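Local atomic coordinates of sorbitol dehydrogenase (Gluconobacter oxydans, PDB entry 5ITG), a protein that probably oxidises D-sorbitol to L-sorbose, passing the hydride to an NADP cofactor held by its Rossmann-fold half. Residues F43-E46 against Q47-H51; E74-A77 against Q78-Y82; P274-K278 against A279-M283. One frame throughout, in Å; residues are numbered along the deposited sequence.

Contact 1: F43-E46 against Q47-H51; sequences FYVE and QILEH
Q47 folds its side chain back along the helix to reach F43, one turn earlier. Its CB passes 3.5 Å from O of Y44. With CG anti to the residue's own carbonyl carbon (chi1 -58°), CG lies 3.5 Å from O of F43, and the chain, extended beyond it, carries CD to the rim of the F43 ring, 4.1 Å from CE2. At the tip, NE2 gives F43 O a nearly straight hydrogen bond (3.0 Å, 164°) from above the carbonyl plane, and also hangs over one face of the ring, 3.0 Å from F43 CE2, with amide and ring planes 67° apart. This is the C-terminal end of helix 41-46 in the Rossmann domain, where the backbone tightens: N of Q47 donates to Y44 O at 3.1 Å and not to F43 O, which the side-chain amide of Q47 serves instead. I48 N likewise bonds V45 O. On another side apolar branches suit a buried position, V45 CG1 meeting L49 CD1 at 3.8 Å. The buried carboxylate of E46 is satisfied by Y19 OH and G99 N, while R230 makes a cation-pi contact with F43.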
ATOM      1  N   PHE A  43       3.604  -0.231  14.093  1.00 21.28           N
ATOM      2  CA  PHE A  43       2.653  -1.117  14.773  1.00 19.72           C
ATOM      3  C   PHE A  43       3.256  -2.485  15.068  1.00 20.30           C
ATOM      4  O   PHE A  43       3.129  -2.999  16.185  1.00 22.39           O
ATOM      5  CB  PHE A  43       1.401  -1.281  13.900  1.00 20.97           C
ATOM      6  CG  PHE A  43       0.352  -2.175  14.489  1.00 21.38           C
ATOM      7  CD1 PHE A  43      -0.464  -1.727  15.526  1.00 24.02           C
ATOM      8  CD2 PHE A  43       0.160  -3.459  13.992  1.00 23.48           C
ATOM      9  CE1 PHE A  43      -1.463  -2.544  16.059  1.00 25.38           C
ATOM     10  CE2 PHE A  43      -0.835  -4.288  14.515  1.00 25.98           C
ATOM     11  CZ  PHE A  43      -1.650  -3.828  15.552  1.00 25.87           C
ATOM     12  N   TYR A  44       3.904  -3.083  14.072  1.00 18.69           N
ATOM     13  CA  TYR A  44       4.521  -4.398  14.266  1.00 20.45           C
ATOM     14  C   TYR A  44       5.714  -4.330  15.218  1.00 20.55           C
ATOM     15  O   TYR A  44       5.887  -5.203  16.075  1.00 21.10           O
ATOM     16  CB  TYR A  44       4.959  -4.992  12.920  1.00 19.03           C
ATOM     17  CG  TYR A  44       3.808  -5.516  12.085  1.00 21.15           C
ATOM     18  CD1 TYR A  44       3.220  -6.751  12.368  1.00 20.61           C
ATOM     19  CD2 TYR A  44       3.300  -4.770  11.019  1.00 20.99           C
ATOM     20  CE1 TYR A  44       2.150  -7.236  11.608  1.00 20.17           C
ATOM     21  CE2 TYR A  44       2.229  -5.242  10.252  1.00 20.93           C
ATOM     22  CZ  TYR A  44       1.659  -6.472  10.550  1.00 21.10           C
ATOM     23  OH  TYR A  44       0.600  -6.927   9.796  1.00 18.90           O
ATOM     24  N   VAL A  45       6.532  -3.291  15.077  1.00 20.31           N
ATOM     25  CA  VAL A  45       7.689  -3.140  15.944  1.00 22.00           C
ATOM     26  C   VAL A  45       7.244  -2.987  17.397  1.00 23.29           C
ATOM     27  O   VAL A  45       7.862  -3.544  18.313  1.00 24.98           O
ATOM     28  CB  VAL A  45       8.540  -1.921  15.516  1.00 23.74           C
ATOM     29  CG1 VAL A  45       9.597  -1.615  16.571  1.00 24.52           C
ATOM     30  CG2 VAL A  45       9.211  -2.219  14.176  1.00 21.63           C
ATOM     31  N   GLU A  46       6.160  -2.246  17.600  1.00 23.01           N
ATOM     32  CA  GLU A  46       5.612  -2.011  18.930  1.00 24.19           C
ATOM     33  C   GLU A  46       5.343  -3.328  19.661  1.00 25.87           C
ATOM     34  O   GLU A  46       5.448  -3.400  20.888  1.00 25.64           O
ATOM     35  CB  GLU A  46       4.303  -1.221  18.820  1.00 27.23           C
ATOM     36  CG  GLU A  46       3.650  -0.881  20.150  1.00 28.11           C
ATOM     37  CD  GLU A  46       4.226   0.373  20.773  1.00 30.19           C
ATOM     38  OE1 GLU A  46       5.392   0.703  20.472  1.00 30.33           O
ATOM     39  OE2 GLU A  46       3.519   1.024  21.569  1.00 31.43           O
ATOM     40  N   GLN A  47       5.011  -4.366  18.898  1.00 25.58           N
ATOM     41  CA  GLN A  47       4.692  -5.673  19.464  1.00 26.95           C
ATOM     42  C   GLN A  47       5.872  -6.608  19.720  1.00 27.32           C
ATOM     43  O   GLN A  47       5.689  -7.687  20.272  1.00 28.78           O
ATOM     44  CB  GLN A  47       3.674  -6.376  18.572  1.00 28.40           C
ATOM     45  CG  GLN A  47       2.385  -5.590  18.392  1.00 29.07           C
ATOM     46  CD  GLN A  47       1.516  -6.161  17.293  1.00 34.22           C
ATOM     47  OE1 GLN A  47       1.003  -7.276  17.407  1.00 36.02           O
ATOM     48  NE2 GLN A  47       1.355  -5.401  16.208  1.00 32.37           N
ATOM     49  N   ILE A  48       7.075  -6.214  19.319  1.00 26.37           N
ATOM     50  CA  ILE A  48       8.245  -7.053  19.564  1.00 27.57           C
ATOM     51  C   ILE A  48       9.279  -6.323  20.417  1.00 28.51           C
ATOM     52  O   ILE A  48      10.329  -6.873  20.742  1.00 30.14           O
ATOM     53  CB  ILE A  48       8.907  -7.517  18.237  1.00 28.48           C
ATOM     54  CG1 ILE A  48       9.192  -6.319  17.328  1.00 26.22           C
ATOM     55  CG2 ILE A  48       8.004  -8.517  17.528  1.00 29.44           C
ATOM     56  CD1 ILE A  48      10.338  -5.439  17.794  1.00 26.01           C
ATOM     57  N   LEU A  49       8.969  -5.083  20.785  1.00 29.19           N
ATOM     58  CA  LEU A  49       9.874  -4.271  21.589  1.00 32.43           C
ATOM     59  C   LEU A  49      10.029  -4.831  23.006  1.00 34.25           C
ATOM     60  O   LEU A  49      11.026  -4.574  23.684  1.00 32.43           O
ATOM     61  CB  LEU A  49       9.354  -2.833  21.640  1.00 32.86           C
ATOM     62  CG  LEU A  49      10.320  -1.715  21.236  1.00 35.43           C
ATOM     63  CD1 LEU A  49      11.116  -2.112  20.004  1.00 33.54           C
ATOM     64  CD2 LEU A  49       9.526  -0.444  20.972  1.00 34.30           C
ATOM     65  N   GLU A  50       9.036  -5.594  23.449  1.00 36.95           N
ATOM     66  CA  GLU A  50       9.075  -6.198  24.775  1.00 40.84           C
ATOM     67  C   GLU A  50       9.962  -7.439  24.733  1.00 41.44           C
ATOM     68  O   GLU A  50      10.296  -8.008  25.769  1.00 43.42           O
ATOM     69  CB  GLU A  50       7.663  -6.592  25.214  1.00 42.54           C
ATOM     70  CG  GLU A  50       7.010  -7.617  24.304  1.00 46.09           C
ATOM     71  CD  GLU A  50       5.582  -7.927  24.708  1.00 49.47           C
ATOM     72  OE1 GLU A  50       5.373  -8.337  25.872  1.00 50.86           O
ATOM     73  OE2 GLU A  50       4.674  -7.763  23.861  1.00 48.84           O
ATOM     74  N   HIS A  51      10.339  -7.847  23.525  1.00 41.80           N
ATOM     75  CA  HIS A  51      11.186  -9.019  23.318  1.00 41.60           C
ATOM     76  C   HIS A  51      12.611  -8.596  22.989  1.00 40.40           C
ATOM     77  O   HIS A  51      13.580  -9.149  23.515  1.00 39.85           O
ATOM     78  CB  HIS A  51      10.636  -9.855  22.161  1.00 44.02           C
ATOM     79  CG  HIS A  51       9.246 -10.356  22.387  1.00 46.86           C
ATOM     80  ND1 HIS A  51       8.394 -10.677  21.352  1.00 47.38           N
ATOM     81  CD2 HIS A  51       8.560 -10.601  23.530  1.00 48.37           C
ATOM     82  CE1 HIS A  51       7.243 -11.098  21.848  1.00 49.11           C
ATOM     83  NE2 HIS A  51       7.317 -11.061  23.166  1.00 49.46           N
TER

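Contact 2: E74-A77 against Q78-Y82; sequences EFKA and QDCLY
F75 and C80 are joined by the backbone bond that closes a Schellman motif at the end of helix 66-77: C80 N donates to F75 O at 2.7 Å, and D79 N to K76 O at 3.0 Å. The same F75 O also takes Q78 N at 3.0 Å, the two donors arriving from opposite faces of its plane, so one carbonyl holds both the last helical turn and the chain leaving it. D79 is the C-prime residue (phi 57°), and C80 follows with phi 65°; together they form the centre of a type I' turn from Q78 to L81, closed by L81 N on Q78 O at 2.9 Å.

The buried side is compact. CG of Q78 stands anti to its carbonyl carbon (chi1 -68°) and the chain runs out straight, which brings NE2 to L81 O at 2.8 Å; NE2 also bonds D251 OD1, and OE1 accepts from D252 N. With a leucine here, the L81 carbonyl and D252 N would probably be left without these side-chain partners, and the turn would lose its tie to the 251-252 loop. The F75 ring, stacked on Y104, suits the interior and turns an edge to C80 CA.

The outer side is looser. A77 needs no more than a methyl at the surface, and K76 bends so that CD comes only within 4.4 Å of C80 SG before NZ reaches D103 in a salt bridge. D79 has its CB directed away from the helix, and its OD2 accepts from E5 N. Back in the interior, Y82, leading into strand 82-87, brings CD1 to 4.5 Å from F75 CE1, and C80 O lies in the plane of the Y82 ring, at its edge, 3.6 Å from CD1.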
ATOM      1  N   GLU A  74       5.154  19.171  17.058  1.00 35.77           N
ATOM      2  CA  GLU A  74       4.035  18.505  17.711  1.00 35.88           C
ATOM      3  C   GLU A  74       4.425  17.110  18.187  1.00 35.01           C
ATOM      4  O   GLU A  74       3.964  16.653  19.235  1.00 34.21           O
ATOM      5  CB  GLU A  74       2.843  18.429  16.761  1.00 37.95           C
ATOM      6  CG  GLU A  74       2.316  19.786  16.342  1.00 41.63           C
ATOM      7  CD  GLU A  74       0.991  19.697  15.616  1.00 43.59           C
ATOM      8  OE1 GLU A  74       0.919  18.998  14.587  1.00 45.90           O
ATOM      9  OE2 GLU A  74       0.020  20.330  16.077  1.00 46.37           O
ATOM     10  N   PHE A  75       5.270  16.434  17.412  1.00 34.55           N
ATOM     11  CA  PHE A  75       5.745  15.096  17.770  1.00 33.80           C
ATOM     12  C   PHE A  75       6.615  15.188  19.021  1.00 33.68           C
ATOM     13  O   PHE A  75       6.364  14.511  20.018  1.00 33.77           O
ATOM     14  CB  PHE A  75       6.561  14.491  16.620  1.00 32.80           C
ATOM     15  CG  PHE A  75       5.757  13.618  15.689  1.00 31.75           C
ATOM     16  CD1 PHE A  75       5.373  12.333  16.075  1.00 33.95           C
ATOM     17  CD2 PHE A  75       5.377  14.080  14.432  1.00 33.45           C
ATOM     18  CE1 PHE A  75       4.620  11.522  15.219  1.00 32.41           C
ATOM     19  CE2 PHE A  75       4.622  13.277  13.568  1.00 32.72           C
ATOM     20  CZ  PHE A  75       4.244  11.996  13.965  1.00 32.42           C
ATOM     21  N   LYS A  76       7.640  16.032  18.966  1.00 34.20           N
ATOM     22  CA  LYS A  76       8.534  16.211  20.104  1.00 35.35           C
ATOM     23  C   LYS A  76       7.749  16.630  21.350  1.00 34.90           C
ATOM     24  O   LYS A  76       8.074  16.222  22.462  1.00 36.39           O
ATOM     25  CB  LYS A  76       9.599  17.265  19.776  1.00 36.87           C
ATOM     26  CG  LYS A  76      10.518  16.883  18.618  1.00 38.37           C
ATOM     27  CD  LYS A  76      11.417  15.694  18.970  1.00 39.56           C
ATOM     28  CE  LYS A  76      12.414  16.054  20.069  1.00 40.31           C
ATOM     29  NZ  LYS A  76      13.365  14.941  20.368  1.00 42.59           N
ATOM     30  N   ALA A  77       6.711  17.436  21.158  1.00 34.94           N
ATOM     31  CA  ALA A  77       5.891  17.905  22.273  1.00 35.93           C
ATOM     32  C   ALA A  77       5.220  16.756  23.023  1.00 36.45           C
ATOM     33  O   ALA A  77       5.022  16.827  24.238  1.00 36.18           O
ATOM     34  CB  ALA A  77       4.833  18.887  21.767  1.00 37.04           C
ATOM     35  N   GLN A  78       4.865  15.698  22.303  1.00 35.87           N
ATOM     36  CA  GLN A  78       4.220  14.550  22.930  1.00 36.41           C
ATOM     37  C   GLN A  78       5.198  13.403  23.134  1.00 37.21           C
ATOM     38  O   GLN A  78       4.788  12.245  23.259  1.00 36.38           O
ATOM     39  CB  GLN A  78       3.040  14.072  22.081  1.00 36.94           C
ATOM     40  CG  GLN A  78       1.883  15.049  22.034  1.00 35.81           C
ATOM     41  CD  GLN A  78       0.745  14.567  21.155  1.00 36.94           C
ATOM     42  OE1 GLN A  78      -0.272  15.247  21.013  1.00 36.10           O
ATOM     43  NE2 GLN A  78       0.910  13.390  20.558  1.00 34.58           N
ATOM     44  N   ASP A  79       6.489  13.733  23.176  1.00 36.75           N
ATOM     45  CA  ASP A  79       7.541  12.734  23.353  1.00 36.88           C
ATOM     46  C   ASP A  79       7.453  11.681  22.252  1.00 35.50           C
ATOM     47  O   ASP A  79       7.778  10.511  22.467  1.00 34.56           O
ATOM     48  CB  ASP A  79       7.426  12.064  24.729  1.00 38.57           C
ATOM     49  CG  ASP A  79       7.819  12.993  25.866  1.00 40.08           C
ATOM     50  OD1 ASP A  79       8.975  13.461  25.877  1.00 41.62           O
ATOM     51  OD2 ASP A  79       6.973  13.256  26.750  1.00 40.34           O
ATOM     52  N   CYS A  80       7.016  12.129  21.075  1.00 34.59           N
ATOM     53  CA  CYS A  80       6.852  11.287  19.894  1.00 33.08           C
ATOM     54  C   CYS A  80       5.774  10.218  20.044  1.00 32.58           C
ATOM     55  O   CYS A  80       5.631   9.349  19.183  1.00 33.26           O
ATOM     56  CB  CYS A  80       8.188  10.648  19.505  1.00 32.66           C
ATOM     57  SG  CYS A  80       9.350  11.828  18.759  1.00 32.57           S
ATOM     58  N   LEU A  81       5.017  10.292  21.135  1.00 29.81           N
ATOM     59  CA  LEU A  81       3.929   9.350  21.392  1.00 28.49           C
ATOM     60  C   LEU A  81       2.683   9.801  20.630  1.00 27.22           C
ATOM     61  O   LEU A  81       2.443  10.997  20.474  1.00 25.75           O
ATOM     62  CB  LEU A  81       3.588   9.316  22.885  1.00 28.18           C
ATOM     63  CG  LEU A  81       4.612   8.816  23.906  1.00 27.40           C
ATOM     64  CD1 LEU A  81       4.183   9.278  25.293  1.00 27.13           C
ATOM     65  CD2 LEU A  81       4.726   7.299  23.852  1.00 25.24           C
ATOM     66  N   TYR A  82       1.892   8.844  20.159  1.00 25.91           N
ATOM     67  CA  TYR A  82       0.661   9.160  19.438  1.00 25.27           C
ATOM     68  C   TYR A  82      -0.341   8.034  19.634  1.00 24.49           C
ATOM     69  O   TYR A  82       0.031   6.920  20.011  1.00 26.02           O
ATOM     70  CB  TYR A  82       0.927   9.369  17.942  1.00 23.88           C
ATOM     71  CG  TYR A  82       1.518   8.173  17.244  1.00 22.69           C
ATOM     72  CD1 TYR A  82       2.891   7.938  17.265  1.00 22.96           C
ATOM     73  CD2 TYR A  82       0.703   7.260  16.578  1.00 22.19           C
ATOM     74  CE1 TYR A  82       3.444   6.818  16.636  1.00 22.40           C
ATOM     75  CE2 TYR A  82       1.241   6.140  15.948  1.00 22.70           C
ATOM     76  CZ  TYR A  82       2.612   5.926  15.982  1.00 23.30           C
ATOM     77  OH  TYR A  82       3.148   4.818  15.366  1.00 23.05           O
TER

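Contact 3: P274-K278 against A279-M283; sequences PPLEK and AGVQM
L276 meets V281 and M283 just after two prolines have bent the chain. P274 is buried, and P275 is the centre of an inverse gamma turn, a sharp bend for which the restricted proline ring is well suited; its carbonyl then accepts K278 N at 3.0 Å. L276 comes next and makes the largest share of this segment's contact. Its O is gripped from opposite faces by A279 N at 2.8 Å and by V281 N at 3.1 Å. Its CB touches both V281 CG2 and the CE methyl of M283, a selenomethionine, each at 3.5 Å and tighter than ordinary carbon packing. The short 3-10 turn that runs from L276 through A279 then gives way to strand 282-284, which pairs parallel with strand 263-266 at the edge of a small mixed sheet; L276 and M283 both reach L265 of that neighbour. E277 follows on the outer face. Its O takes G280 N at 2.9 Å; with V281 N on L276 O and G280 at phi 96°, this resembles a Schellman motif, here ending a 3-10 turn. The E277 CA-H points almost straight at V281 O. CG sits between the backbone N and the carbonyl carbon (chi1 60°) and the chain bends again, which brings OE1 3.3 Å from M283 CE; the charge is answered by a salt bridge to R273. K278 stretches its long chain out at the surface, touching H51, as a flexible cationic residue readily can. Beyond it A279 is small enough to pack against Y44, and at G280 a side chain would collide with the carbonyl oxygen of A279.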
ATOM      1  N   PRO A 274      14.460  -7.548  13.857  1.00 25.22           N
ATOM      2  CA  PRO A 274      13.617  -7.826  15.022  1.00 25.32           C
ATOM      3  C   PRO A 274      12.914  -9.169  14.802  1.00 25.87           C
ATOM      4  O   PRO A 274      12.847  -9.661  13.674  1.00 25.30           O
ATOM      5  CB  PRO A 274      12.616  -6.673  15.015  1.00 26.44           C
ATOM      6  CG  PRO A 274      13.321  -5.582  14.267  1.00 27.53           C
ATOM      7  CD  PRO A 274      14.036  -6.314  13.176  1.00 25.18           C
ATOM      8  N   PRO A 275      12.390  -9.782  15.874  1.00 24.95           N
ATOM      9  CA  PRO A 275      11.695 -11.065  15.733  1.00 24.30           C
ATOM     10  C   PRO A 275      10.254 -10.793  15.293  1.00 23.85           C
ATOM     11  O   PRO A 275       9.301 -11.141  15.984  1.00 25.01           O
ATOM     12  CB  PRO A 275      11.778 -11.644  17.139  1.00 25.49           C
ATOM     13  CG  PRO A 275      11.622 -10.411  17.994  1.00 23.74           C
ATOM     14  CD  PRO A 275      12.520  -9.406  17.297  1.00 25.54           C
ATOM     15  N   LEU A 276      10.114 -10.161  14.130  1.00 24.09           N
ATOM     16  CA  LEU A 276       8.812  -9.785  13.579  1.00 23.52           C
ATOM     17  C   LEU A 276       7.780 -10.908  13.452  1.00 21.95           C
ATOM     18  O   LEU A 276       6.575 -10.652  13.513  1.00 20.32           O
ATOM     19  CB  LEU A 276       9.016  -9.093  12.225  1.00 21.97           C
ATOM     20  CG  LEU A 276       9.885  -7.831  12.308  1.00 23.12           C
ATOM     21  CD1 LEU A 276      10.172  -7.276  10.913  1.00 23.55           C
ATOM     22  CD2 LEU A 276       9.175  -6.798  13.153  1.00 21.75           C
ATOM     23  N   GLU A 277       8.228 -12.145  13.266  1.00 23.38           N
ATOM     24  CA  GLU A 277       7.272 -13.243  13.167  1.00 24.08           C
ATOM     25  C   GLU A 277       6.393 -13.268  14.418  1.00 24.48           C
ATOM     26  O   GLU A 277       5.198 -13.548  14.342  1.00 25.64           O
ATOM     27  CB  GLU A 277       7.991 -14.588  12.993  1.00 28.57           C
ATOM     28  CG  GLU A 277       8.941 -14.985  14.118  1.00 31.23           C
ATOM     29  CD  GLU A 277      10.167 -14.090  14.207  1.00 35.44           C
ATOM     30  OE1 GLU A 277      10.699 -13.698  13.148  1.00 34.02           O
ATOM     31  OE2 GLU A 277      10.609 -13.794  15.340  1.00 38.37           O
ATOM     32  N   LYS A 278       6.980 -12.942  15.567  1.00 24.58           N
ATOM     33  CA  LYS A 278       6.235 -12.936  16.823  1.00 26.47           C
ATOM     34  C   LYS A 278       5.082 -11.938  16.825  1.00 26.66           C
ATOM     35  O   LYS A 278       4.179 -12.028  17.655  1.00 26.77           O
ATOM     36  CB  LYS A 278       7.175 -12.641  17.997  1.00 27.14           C
ATOM     37  CG  LYS A 278       8.230 -13.714  18.212  1.00 29.95           C
ATOM     38  CD  LYS A 278       9.082 -13.453  19.447  1.00 33.25           C
ATOM     39  CE  LYS A 278      10.143 -14.537  19.605  1.00 34.56           C
ATOM     40  NZ  LYS A 278      11.004 -14.321  20.800  1.00 38.37           N
ATOM     41  N   ALA A 279       5.112 -10.989  15.895  1.00 25.81           N
ATOM     42  CA  ALA A 279       4.063  -9.978  15.797  1.00 24.91           C
ATOM     43  C   ALA A 279       3.129 -10.266  14.623  1.00 24.31           C
ATOM     44  O   ALA A 279       2.266  -9.453  14.291  1.00 26.61           O
ATOM     45  CB  ALA A 279       4.684  -8.596  15.637  1.00 24.56           C
ATOM     46  N   GLY A 280       3.310 -11.419  13.990  1.00 22.87           N
ATOM     47  CA  GLY A 280       2.454 -11.779  12.876  1.00 22.49           C
ATOM     48  C   GLY A 280       3.009 -11.461  11.501  1.00 20.86           C
ATOM     49  O   GLY A 280       2.313 -11.641  10.501  1.00 20.99           O
ATOM     50  N   VAL A 281       4.244 -10.971  11.434  1.00 18.73           N
ATOM     51  CA  VAL A 281       4.838 -10.674  10.142  1.00 19.60           C
ATOM     52  C   VAL A 281       5.152 -12.031   9.526  1.00 19.17           C
ATOM     53  O   VAL A 281       5.682 -12.922  10.200  1.00 20.48           O
ATOM     54  CB  VAL A 281       6.134  -9.845  10.275  1.00 18.44           C
ATOM     55  CG1 VAL A 281       6.729  -9.587   8.905  1.00 18.43           C
ATOM     56  CG2 VAL A 281       5.834  -8.521  10.969  1.00 19.37           C
ATOM     57  N   GLN A 282       4.812 -12.190   8.256  1.00 17.72           N
ATOM     58  CA  GLN A 282       5.034 -13.450   7.559  1.00 18.60           C
ATOM     59  C   GLN A 282       6.332 -13.390   6.776  1.00 18.51           C
ATOM     60  O   GLN A 282       6.428 -12.709   5.757  1.00 14.87           O
ATOM     61  CB  GLN A 282       3.834 -13.738   6.643  1.00 18.71           C
ATOM     62  CG  GLN A 282       2.530 -13.971   7.433  1.00 22.56           C
ATOM     63  CD  GLN A 282       1.249 -13.781   6.611  1.00 24.64           C
ATOM     64  OE1 GLN A 282       0.976 -12.689   6.106  1.00 23.23           O
ATOM     65  NE2 GLN A 282       0.450 -14.842   6.497  1.00 24.47           N
HETATM   66  N   MSE A 283       7.343 -14.095   7.275  1.00 19.02           N
HETATM   67  CA  MSE A 283       8.646 -14.117   6.631  1.00 20.88           C
HETATM   68  C   MSE A 283       8.643 -15.143   5.506  1.00 21.25           C
HETATM   69  O   MSE A 283       8.171 -16.265   5.686  1.00 21.38           O
HETATM   70  CB  MSE A 283       9.727 -14.450   7.665  1.00 24.78           C
HETATM   71  CG  MSE A 283      10.685 -13.296   7.973  1.00 31.17           C
HETATM   72 SE   MSE A 283       9.850 -11.667   8.609  0.85 31.29          SE
HETATM   73  CE  MSE A 283      10.199 -11.868  10.505  1.00 34.95           C
TER

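Contacts 1 and 3 lie side by side, their centres about 9 Å apart, although more than two hundred residues separate them along the chain. I48 CG2 meets P275 O at 3.3 Å, and CD1 of Y44 comes 3.5 Å from V281 CG2, so the loop before strand 282-284 rests on helix 41-46 and the residues after it. Contact 2 stands apart, about 19 Å from contact 1 and about 27 Å from contact 3 between centres, and about 13 Å from contact 3 at the nearest atoms. Its nearest atoms to contact 1 are still about 5 Å away, but strand 93-106 bridges the two: F43 and E46 touch M98, to which Y82 is hydrogen-bonded through the backbone.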